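Local coordinates for sugar ABC transporter substrate-binding protein (Treponema pallidum subsp. pallidum, PDB 5U2P) that probably captures a small ligand, perhaps a sugar, in the periplasm as the substrate-binding component of an ABC transporter, at residues L201-Q204 with G205-L209. Residues are numbered along the deposited sequence; the frame is centred on the assembly and turned at random.
Sequences LGEQ and GARDL
A kink in helix 191-214 lies within the contact between Leu201–Gln204 and Gly205–Leu209, consecutive parts of one interrupted helix. At the break Gly202 takes a positive phi of 76°, a conformation that glycine adopts readily, and the amides of Glu203 and Gln204 make no bond to the preceding turn. Water 1 bridges the gap, donating to Leu201 O (2.7 Å) and accepting from Gly205 N. Glycine suits position 205 too: Leu201 O lies 3.5 Å from Gly205 CA in a CA-H...O contact, a close approach that the lack of a side chain on Gly205 permits. Regular i to i+4 bonding then resumes, with Ala206 N giving a short bond of 2.8 Å to Gly202 O, followed by Arg207 N to Glu203 O and Asp208 N to Gln204 O. In this periplasmic binding-protein fold the small methyl of Ala206 fits among Gly202 O, Thr198 and Ile376.

On the polar side, Glu203 and Arg207 run side by side. With Glu203 CG anti to its own N (chi1 -177°), that methylene sits 3.9 Å over the centre of the guanidinium, and the carboxylate stacks 2° from parallel. Glu203 OE2 therefore makes a long, purely electrostatic salt bridge of 3.9 Å to Arg207 NH2, while NH2 also has a hydrogen bond with Thr122 OG1, beyond the helix. Water 3, in the guanidinium plane, accepts from both Arg207 NH1 and Gln204 NE2; water 2 also accepts from NH1 and donates weakly to Glu203 OE1. On the apolar side, Leu201 CD1 meets Leu209 CD2 at 3.7 Å, the side chains crossing nearly at right angles, while Ile197 and Ile218 also pack against Leu209.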
# COMPACT_ATOMS: atom_id res chain seq x y z
N LEU A 201 1.09 9.23 13.18
CA LEU A 201 0.50 10.45 12.62
C LEU A 201 -0.94 10.30 12.14
O LEU A 201 -1.69 11.28 12.09
CB LEU A 201 1.35 10.97 11.45
CG LEU A 201 2.75 11.49 11.81
CD1 LEU A 201 3.50 11.86 10.54
CD2 LEU A 201 2.69 12.68 12.77
N GLY A 202 -1.34 9.09 11.78
CA GLY A 202 -2.67 8.88 11.22
C GLY A 202 -2.82 9.33 9.77
O GLY A 202 -1.88 9.86 9.17
N GLU A 203 -4.01 9.15 9.22
CA GLU A 203 -4.24 9.39 7.80
C GLU A 203 -3.99 10.83 7.37
O GLU A 203 -3.33 11.06 6.36
CB GLU A 203 -5.65 8.98 7.39
CG GLU A 203 -5.89 9.16 5.88
CD GLU A 203 -6.78 8.10 5.28
OE1 GLU A 203 -8.01 8.22 5.43
OE2 GLU A 203 -6.26 7.16 4.64
N GLN A 204 -4.55 11.79 8.10
CA GLN A 204 -4.32 13.20 7.80
C GLN A 204 -2.88 13.62 8.05
O GLN A 204 -2.24 14.27 7.21
CB GLN A 204 -5.25 14.11 8.61
CG GLN A 204 -6.65 14.21 8.05
CD GLN A 204 -7.33 12.86 8.02
OE1 GLN A 204 -7.55 12.25 9.07
NE2 GLN A 204 -7.66 12.38 6.82
N GLY A 205 -2.37 13.28 9.23
CA GLY A 205 -1.01 13.62 9.61
C GLY A 205 0.03 13.09 8.65
O GLY A 205 1.00 13.79 8.31
N ALA A 206 -0.15 11.86 8.20
CA ALA A 206 0.77 11.26 7.25
C ALA A 206 0.72 12.00 5.91
O ALA A 206 1.75 12.33 5.31
CB ALA A 206 0.46 9.80 7.06
N ARG A 207 -0.49 12.28 5.42
CA ARG A 207 -0.63 13.09 4.22
C ARG A 207 0.05 14.45 4.34
O ARG A 207 0.73 14.90 3.42
CB ARG A 207 -2.10 13.30 3.90
CG ARG A 207 -2.73 12.08 3.31
CD ARG A 207 -4.20 12.28 3.02
NE ARG A 207 -4.76 11.09 2.37
CZ ARG A 207 -6.06 10.80 2.32
NH1 ARG A 207 -6.93 11.62 2.90
NH2 ARG A 207 -6.48 9.70 1.71
N ASP A 208 -0.17 15.13 5.47
CA ASP A 208 0.45 16.43 5.68
C ASP A 208 1.97 16.34 5.69
O ASP A 208 2.65 17.25 5.20
CB ASP A 208 -0.02 17.06 6.99
CG ASP A 208 -1.46 17.53 6.93
OD1 ASP A 208 -2.06 17.44 5.84
OD2 ASP A 208 -1.98 17.98 7.97
N LEU A 209 2.51 15.28 6.27
CA LEU A 209 3.95 15.11 6.32
C LEU A 209 4.52 15.02 4.91
O LEU A 209 5.54 15.63 4.61
CB LEU A 209 4.32 13.86 7.13
CG LEU A 209 5.82 13.65 7.36
CD1 LEU A 209 6.40 14.72 8.27
CD2 LEU A 209 6.11 12.26 7.92
O HOH W 1 -4.10 12.05 11.29
O HOH W 2 -9.62 10.52 3.68
O HOH W 3 -6.69 14.22 4.41